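Local coordinates for protein serine protease MT3772 (Mycobacterium tuberculosis, PDB 3K6Y) that is the chymotrypsin-like protease domain of a probably membrane-associated serine endopeptidase, which is probably required for bacterial resistance to acid and oxidative stress, at residues Gly62-Ile65 with Arg69-Thr72; Val85-Lys90 with Pro111-Pro116; Pro116-Ala121 with Gly184-Asp189. All coordinates share one frame; numbering follows the deposited sequence.

Interaction 1. Residues Gly62-Ile65 with Arg69-Thr72; sequences GFVI and RVMT
Phe63 and Met71 face each other as a hydrogen-bonded antiparallel pair, and their side chains run side by side in the same direction. The backbone bonds of the pair are Phe63 N to Met71 O at 3.0 Å and Met71 N to Phe63 O at 2.9 Å. The Phe63 ring, with CG between the backbone N and the carbonyl carbon (chi1 57°), offers one face to Met71 CB, which lies over the rim near Phe63 CZ at 4.1 Å. The extended Met71 chain carries SD to an oblique position beside the ring, nearest CZ, 5.1 Å from the centroid and 55° off the normal, a Met-aromatic contact. Both residues are buried, and with Gly62 CA only 3.0 Å from Met71 O this is the tightly packed part; Val197 of strand 194-201 covers the Phe63 and Met71 side chains. The two strands form a beta hairpin of the N-terminal barrel of the chymotrypsin fold, and strand 56-66 turns a corner at Ile65. Around that corner Ile65 N donates to Arg69 O over 2.9 Å, and Ile65 CG2 meets Met71 CB at 3.7 Å as the two side chains cross at about a right angle. On the other face Val64 and Val70 form an antiparallel non-hydrogen-bonded pair and touch lightly, CG2 to CG2 at 4.4 Å, with Leu113 packed on both. The Arg69 end is the looser, partly exposed side: beyond CB the side chain leads away from the hairpin, and its NE hydrogen-bonds Ile224 O.

Interaction 2. Residues Val85-Lys90 with Pro111-Pro116; sequences VYAGDK and PHLPPP
Leu113 swings its side chain to the side opposite its own backbone N (chi1 179°) and bends it at chi2 (60°), which brings CD1 to strand 82-87 although the backbones stay well apart. This CD1 methyl does the touching, resting 3.8 Å from Ala87 CB and 4.3 Å from Val85 CG1. The Val85 methyl CG1, anti to the valine N (chi1 164°), faces Leu113 CD1. Ala87 and Val85 alternate with Tyr86, so both direct their CB toward the loop while Tyr86 CB points away. The Pro115 ring adds a second, lighter touch, its CG lying 4.3 Å from Ala87 CB. All of this is van der Waals contact between aliphatic groups, burying 113 Å² in total, and the closest CA atoms, those of Ala87 and Pro115, remain 7.7 Å apart. Just past Ala87 the chain reverses in a type I' beta turn to Lys90, closed by Lys90 N to Ala87 O at 3.1 Å and Ala87 N to Lys90 O at 3.0 Å. In the loop, the N-H groups of His112 and Leu113 hydrogen-bond the carboxylate of Asp68. The proline-rich loop after strand 105-109 lies against strand 82-87, against Phe92 of strand 90-100 through Leu113, and against Val64 of strand 56-66 through Leu113 and Pro115, while Val45 of strand 44-51 backs Val85 and Ala87.

Interaction 3. Residues Pro116-Ala121 with Gly184-Asp189; sequences PPLVFA and GGPLID
This is a sparse side-chain contact, two separate touches burying 94 Å² in all, between the linker after strand 105-109 and the short strand 186-188 of the second barrel. At the first, Leu118 reaches across with CG anti to its carbonyl carbon (chi1 -57°) and the rest of the chain extended, bringing CD1 to 4.5 Å from CG of the Pro186 ring. The backbones are far apart here, 9.3 Å between the CA atoms of Leu118 and Pro186, and Val194 of strand 194-201 touches both side chains. At the second, Ala121 CB stands 4.1 Å from Asp189 OD1, a methyl beside a carboxylate oxygen. The other oxygen, OD2, accepts a hydrogen bond from Gln193 N and a weak one from Asn191 N, which should hold the carboxylate in place within the turn leading to strand 194-201. Backbone hydrogen bonds from Val119 and Ala121 to Val194 also hold the linker to the second barrel. The chain passes from one barrel to the other between Pro116 and Ala121. Pro186 follows Gly184 and Gly185, which come directly after the predicted catalytic Ser183, so in this protein the linker runs past the strand that follows the nucleophile. Two closed six-stranded antiparallel barrels joined by such a linker are the hallmark of the chymotrypsin fold, in keeping with membership of the peptidase S1C family.

Overall arrangement
Interaction 1 lies between the other two. Its Val70 CG2 meets Leu113 CD2 of interaction 2 at 3.6 Å, while Val64 O accepts a probable hydrogen bond from Leu118 N of interaction 3 at 2.9 Å. Interactions 2 and 3 share Pro116 yet have centres about 16 Å apart, so one continuous run, 111-121, passes from the first barrel to the second. Phe63 CD2 also approaches Gly184 O at 3.5 Å, which packs the hairpin against the chain just after Ser183. Of the predicted triad Ser183, His75 and Asp104, the serine side chain is about 6 Å from that of Thr72 and about 10 Å from that of Pro186; interaction 2 lies away from it.

Interaction 1. Residues Gly62-Ile65 with Arg69-Thr72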
loop_
_atom_site.group_PDB
_atom_site.type_symbol
_atom_site.label_atom_id
_atom_site.label_comp_id
_atom_site.label_asym_id
_atom_site.label_seq_id
_atom_site.Cartn_x
_atom_site.Cartn_y
_atom_site.Cartn_z
ATOM N N GLY A 62 -19.599 0.893 -5.657
ATOM C CA GLY A 62 -18.949 1.950 -6.418
ATOM C C GLY A 62 -19.958 2.558 -7.359
ATOM O O GLY A 62 -21.121 2.144 -7.405
ATOM N N PHE A 63 -19.508 3.510 -8.160
ATOM C CA PHE A 63 -20.421 4.082 -9.139
ATOM C C PHE A 63 -19.638 4.539 -10.361
ATOM O O PHE A 63 -18.447 4.860 -10.277
ATOM C CB PHE A 63 -21.292 5.214 -8.538
ATOM C CG PHE A 63 -20.494 6.335 -7.944
ATOM C CD1 PHE A 63 -20.265 7.517 -8.650
ATOM C CD2 PHE A 63 -19.943 6.214 -6.663
ATOM C CE1 PHE A 63 -19.497 8.540 -8.101
ATOM C CE2 PHE A 63 -19.179 7.221 -6.113
ATOM C CZ PHE A 63 -18.959 8.397 -6.821
ATOM N N VAL A 64 -20.329 4.563 -11.494
ATOM C CA VAL A 64 -19.695 4.929 -12.750
ATOM C C VAL A 64 -19.472 6.441 -12.792
ATOM O O VAL A 64 -20.412 7.231 -12.636
ATOM C CB VAL A 64 -20.537 4.468 -13.941
ATOM C CG1 VAL A 64 -19.817 4.778 -15.237
ATOM C CG2 VAL A 64 -20.837 2.979 -13.847
ATOM N N ILE A 65 -18.215 6.842 -13.000
ATOM C CA ILE A 65 -17.873 8.270 -13.085
ATOM C C ILE A 65 -17.585 8.743 -14.509
ATOM O O ILE A 65 -17.598 9.941 -14.773
ATOM C CB ILE A 65 -16.686 8.620 -12.168
ATOM C CG1 ILE A 65 -15.487 7.674 -12.379
ATOM C CG2 ILE A 65 -17.155 8.654 -10.715
ATOM C CD1 ILE A 65 -14.185 8.155 -11.754
ATOM N N ARG A 69 -15.147 3.574 -16.123
ATOM C CA ARG A 69 -14.433 4.040 -14.926
ATOM C C ARG A 69 -15.384 4.087 -13.747
ATOM O O ARG A 69 -16.466 4.668 -13.827
ATOM C CB ARG A 69 -13.825 5.436 -15.143
ATOM C CG ARG A 69 -12.681 5.513 -16.151
ATOM C CD ARG A 69 -11.450 4.840 -15.563
ATOM N NE ARG A 69 -10.247 4.903 -16.393
ATOM C CZ ARG A 69 -9.959 4.037 -17.357
ATOM N NH1 ARG A 69 -10.848 3.106 -17.708
ATOM N NH2 ARG A 69 -8.795 4.136 -17.984
ATOM N N VAL A 70 -14.968 3.449 -12.651
ATOM C CA VAL A 70 -15.780 3.339 -11.450
ATOM C C VAL A 70 -15.011 3.940 -10.261
ATOM O O VAL A 70 -13.814 3.663 -10.087
ATOM C CB VAL A 70 -16.109 1.866 -11.177
ATOM C CG1 VAL A 70 -16.655 1.646 -9.766
ATOM C CG2 VAL A 70 -17.128 1.385 -12.183
ATOM N N MET A 71 -15.688 4.761 -9.456
ATOM C CA MET A 71 -15.097 5.267 -8.222
ATOM C C MET A 71 -15.631 4.432 -7.040
ATOM O O MET A 71 -16.826 4.057 -7.009
ATOM C CB MET A 71 -15.435 6.755 -8.014
ATOM C CG MET A 71 -14.816 7.298 -6.727
ATOM S SD MET A 71 -14.949 9.101 -6.597
ATOM C CE MET A 71 -13.722 9.671 -7.779
ATOM N N THR A 72 -14.751 4.193 -6.067
ATOM C CA THR A 72 -15.119 3.565 -4.805
ATOM C C THR A 72 -14.166 4.100 -3.733
ATOM O O THR A 72 -13.349 4.977 -4.022
ATOM C CB THR A 72 -15.073 2.016 -4.912
ATOM O OG1 THR A 72 -15.596 1.428 -3.708
ATOM C CG2 THR A 72 -13.666 1.466 -5.172
#

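Interaction 2. Residues Val85-Lys90 with Pro111-Pro116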
loop_
_atom_site.group_PDB
_atom_site.type_symbol
_atom_site.label_atom_id
_atom_site.label_comp_id
_atom_site.label_asym_id
_atom_site.label_seq_id
_atom_site.Cartn_x
_atom_site.Cartn_y
_atom_site.Cartn_z
ATOM N N VAL A 85 -16.301 -6.079 -10.535
ATOM C CA VAL A 85 -17.418 -5.155 -10.494
ATOM C C VAL A 85 -18.659 -5.881 -11.039
ATOM O O VAL A 85 -18.584 -6.534 -12.073
ATOM C CB VAL A 85 -17.080 -3.916 -11.369
ATOM C CG1 VAL A 85 -18.322 -3.098 -11.689
ATOM C CG2 VAL A 85 -15.989 -3.082 -10.675
ATOM N N TYR A 86 -19.782 -5.756 -10.338
ATOM C CA TYR A 86 -21.025 -6.382 -10.812
ATOM C C TYR A 86 -22.004 -5.304 -11.207
ATOM O O TYR A 86 -22.299 -4.410 -10.413
ATOM C CB TYR A 86 -21.658 -7.251 -9.734
ATOM C CG TYR A 86 -20.775 -8.392 -9.350
ATOM C CD1 TYR A 86 -19.760 -8.207 -8.414
ATOM C CD2 TYR A 86 -20.933 -9.652 -9.921
ATOM C CE1 TYR A 86 -18.921 -9.226 -8.045
ATOM C CE2 TYR A 86 -20.078 -10.709 -9.536
ATOM C CZ TYR A 86 -19.073 -10.464 -8.604
ATOM O OH TYR A 86 -18.213 -11.467 -8.194
ATOM N N ALA A 87 -22.489 -5.390 -12.446
ATOM C CA ALA A 87 -23.530 -4.482 -12.924
ATOM C C ALA A 87 -24.561 -5.332 -13.640
ATOM O O ALA A 87 -24.200 -6.188 -14.437
ATOM C CB ALA A 87 -22.943 -3.449 -13.878
ATOM N N GLY A 88 -25.838 -5.084 -13.363
ATOM C CA GLY A 88 -26.908 -5.863 -13.984
ATOM C C GLY A 88 -26.725 -7.361 -13.792
ATOM O O GLY A 88 -26.974 -8.145 -14.714
ATOM N N ASP A 89 -26.269 -7.745 -12.592
ATOM C CA ASP A 89 -26.057 -9.150 -12.187
ATOM C C ASP A 89 -25.032 -9.908 -13.047
ATOM O O ASP A 89 -25.122 -11.125 -13.219
ATOM C CB ASP A 89 -27.390 -9.913 -12.111
ATOM N N LYS A 90 -24.054 -9.171 -13.572
ATOM C CA LYS A 90 -22.992 -9.706 -14.424
ATOM C C LYS A 90 -21.645 -9.215 -13.898
ATOM O O LYS A 90 -21.521 -8.030 -13.548
ATOM C CB LYS A 90 -23.164 -9.174 -15.833
ATOM C CG LYS A 90 -22.156 -9.647 -16.840
ATOM N N PRO A 111 -13.260 -2.333 -18.395
ATOM C CA PRO A 111 -13.583 -2.394 -19.823
ATOM C C PRO A 111 -14.966 -2.937 -20.120
ATOM O O PRO A 111 -15.405 -3.915 -19.501
ATOM C CB PRO A 111 -12.514 -3.347 -20.386
ATOM C CG PRO A 111 -11.368 -3.196 -19.466
ATOM C CD PRO A 111 -11.954 -2.945 -18.106
ATOM N N HIS A 112 -15.637 -2.278 -21.071
ATOM C CA HIS A 112 -16.930 -2.721 -21.606
ATOM C C HIS A 112 -18.046 -2.744 -20.564
ATOM O O HIS A 112 -18.990 -3.534 -20.650
ATOM C CB HIS A 112 -16.787 -4.071 -22.322
ATOM C CG HIS A 112 -15.648 -4.108 -23.294
ATOM N ND1 HIS A 112 -14.573 -4.960 -23.156
ATOM C CD2 HIS A 112 -15.383 -3.340 -24.375
ATOM C CE1 HIS A 112 -13.714 -4.742 -24.138
ATOM N NE2 HIS A 112 -14.184 -3.765 -24.893
ATOM N N LEU A 113 -17.987 -1.824 -19.607
ATOM C CA LEU A 113 -18.995 -1.721 -18.567
ATOM C C LEU A 113 -20.210 -0.976 -19.158
ATOM O O LEU A 113 -20.087 0.170 -19.566
ATOM C CB LEU A 113 -18.410 -0.955 -17.394
ATOM C CG LEU A 113 -19.355 -0.741 -16.218
ATOM C CD1 LEU A 113 -19.823 -2.066 -15.631
ATOM C CD2 LEU A 113 -18.617 0.107 -15.208
ATOM N N PRO A 114 -21.389 -1.622 -19.225
ATOM C CA PRO A 114 -22.506 -0.948 -19.914
ATOM C C PRO A 114 -23.096 0.348 -19.353
ATOM O O PRO A 114 -23.424 1.221 -20.130
ATOM C CB PRO A 114 -23.588 -2.045 -20.011
ATOM C CG PRO A 114 -22.814 -3.314 -19.936
ATOM C CD PRO A 114 -21.716 -3.024 -18.915
ATOM N N PRO A 115 -23.293 0.476 -18.028
ATOM C CA PRO A 115 -24.047 1.652 -17.585
ATOM C C PRO A 115 -23.357 2.998 -17.766
ATOM O O PRO A 115 -22.126 3.083 -17.766
ATOM C CB PRO A 115 -24.317 1.382 -16.110
ATOM C CG PRO A 115 -23.319 0.380 -15.709
ATOM C CD PRO A 115 -23.035 -0.456 -16.919
ATOM N N PRO A 116 -24.161 4.068 -17.862
ATOM C CA PRO A 116 -23.609 5.384 -18.091
ATOM C C PRO A 116 -23.079 6.009 -16.799
ATOM O O PRO A 116 -23.408 5.565 -15.696
ATOM C CB PRO A 116 -24.834 6.172 -18.588
ATOM C CG PRO A 116 -25.970 5.571 -17.801
ATOM C CD PRO A 116 -25.640 4.098 -17.804
#

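Interaction 3. Residues Pro116-Ala121 with Gly184-Asp189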
loop_
_atom_site.group_PDB
_atom_site.type_symbol
_atom_site.label_atom_id
_atom_site.label_comp_id
_atom_site.label_asym_id
_atom_site.label_seq_id
_atom_site.Cartn_x
_atom_site.Cartn_y
_atom_site.Cartn_z
ATOM N N PRO A 116 -24.161 4.068 -17.862
ATOM C CA PRO A 116 -23.609 5.384 -18.091
ATOM C C PRO A 116 -23.079 6.009 -16.799
ATOM O O PRO A 116 -23.408 5.565 -15.696
ATOM C CB PRO A 116 -24.834 6.172 -18.588
ATOM C CG PRO A 116 -25.970 5.571 -17.801
ATOM C CD PRO A 116 -25.640 4.098 -17.804
ATOM N N PRO A 117 -22.273 7.069 -16.931
ATOM C CA PRO A 117 -21.772 7.737 -15.750
ATOM C C PRO A 117 -22.814 8.576 -15.050
ATOM O O PRO A 117 -23.812 9.014 -15.654
ATOM C CB PRO A 117 -20.679 8.660 -16.293
ATOM C CG PRO A 117 -21.017 8.885 -17.745
ATOM C CD PRO A 117 -21.745 7.639 -18.187
ATOM N N LEU A 118 -22.531 8.828 -13.783
ATOM C CA LEU A 118 -23.234 9.829 -12.990
ATOM C C LEU A 118 -22.416 11.097 -12.967
ATOM O O LEU A 118 -21.200 11.037 -13.088
ATOM C CB LEU A 118 -23.438 9.340 -11.553
ATOM C CG LEU A 118 -24.191 8.010 -11.452
ATOM C CD1 LEU A 118 -24.329 7.624 -10.002
ATOM C CD2 LEU A 118 -25.562 8.080 -12.111
ATOM N N VAL A 119 -23.074 12.240 -12.792
ATOM C CA VAL A 119 -22.377 13.518 -12.743
ATOM C C VAL A 119 -22.274 13.961 -11.301
ATOM O O VAL A 119 -23.225 13.779 -10.526
ATOM C CB VAL A 119 -23.136 14.609 -13.568
ATOM C CG1 VAL A 119 -22.267 15.840 -13.782
ATOM C CG2 VAL A 119 -23.543 14.064 -14.906
ATOM N N PHE A 120 -21.117 14.516 -10.947
ATOM C CA PHE A 120 -20.943 15.169 -9.651
ATOM C C PHE A 120 -21.716 16.471 -9.625
ATOM O O PHE A 120 -21.675 17.257 -10.587
ATOM C CB PHE A 120 -19.455 15.422 -9.355
ATOM C CG PHE A 120 -18.712 14.178 -8.985
ATOM C CD1 PHE A 120 -17.816 13.595 -9.882
ATOM C CD2 PHE A 120 -18.917 13.573 -7.736
ATOM C CE1 PHE A 120 -17.143 12.430 -9.573
ATOM C CE2 PHE A 120 -18.233 12.401 -7.414
ATOM C CZ PHE A 120 -17.338 11.840 -8.321
ATOM N N ALA A 121 -22.442 16.695 -8.538
ATOM C CA ALA A 121 -23.167 17.956 -8.334
ATOM C C ALA A 121 -22.210 19.134 -8.277
ATOM O O ALA A 121 -21.166 19.057 -7.640
ATOM C CB ALA A 121 -23.991 17.898 -7.069
ATOM N N GLY A 184 -18.327 3.319 -0.485
ATOM C CA GLY A 184 -17.952 3.511 -1.881
ATOM C C GLY A 184 -19.109 3.963 -2.738
ATOM O O GLY A 184 -18.912 4.396 -3.875
ATOM N N GLY A 185 -20.324 3.864 -2.199
ATOM C CA GLY A 185 -21.498 4.234 -2.962
ATOM C C GLY A 185 -21.702 5.728 -2.959
ATOM O O GLY A 185 -21.166 6.466 -2.121
ATOM N N PRO A 186 -22.513 6.191 -3.893
ATOM C CA PRO A 186 -22.787 7.609 -3.938
ATOM C C PRO A 186 -23.875 8.050 -2.951
ATOM O O PRO A 186 -24.830 7.325 -2.713
ATOM C CB PRO A 186 -23.287 7.803 -5.381
ATOM C CG PRO A 186 -24.001 6.517 -5.674
ATOM C CD PRO A 186 -23.239 5.449 -4.935
ATOM N N LEU A 187 -23.718 9.259 -2.429
ATOM C CA LEU A 187 -24.827 9.999 -1.846
ATOM C C LEU A 187 -25.380 10.856 -2.962
ATOM O O LEU A 187 -24.647 11.666 -3.542
ATOM C CB LEU A 187 -24.306 10.896 -0.736
ATOM C CG LEU A 187 -25.388 11.711 -0.020
ATOM C CD1 LEU A 187 -26.208 10.787 0.895
ATOM C CD2 LEU A 187 -24.782 12.854 0.781
ATOM N N ILE A 188 -26.642 10.638 -3.293
ATOM C CA ILE A 188 -27.224 11.414 -4.387
ATOM C C ILE A 188 -28.243 12.410 -3.894
ATOM O O ILE A 188 -28.892 12.221 -2.862
ATOM C CB ILE A 188 -27.838 10.538 -5.491
ATOM C CG1 ILE A 188 -28.955 9.646 -4.953
ATOM C CG2 ILE A 188 -26.753 9.722 -6.208
ATOM C CD1 ILE A 188 -30.019 9.277 -6.014
ATOM N N ASP A 189 -28.368 13.490 -4.653
ATOM C CA ASP A 189 -29.459 14.438 -4.447
ATOM C C ASP A 189 -30.671 13.992 -5.260
ATOM O O ASP A 189 -30.635 12.994 -5.972
ATOM C CB ASP A 189 -29.025 15.880 -4.752
ATOM C CG ASP A 189 -28.669 16.123 -6.213
ATOM O OD1 ASP A 189 -27.973 17.138 -6.452
ATOM O OD2 ASP A 189 -29.091 15.367 -7.118
#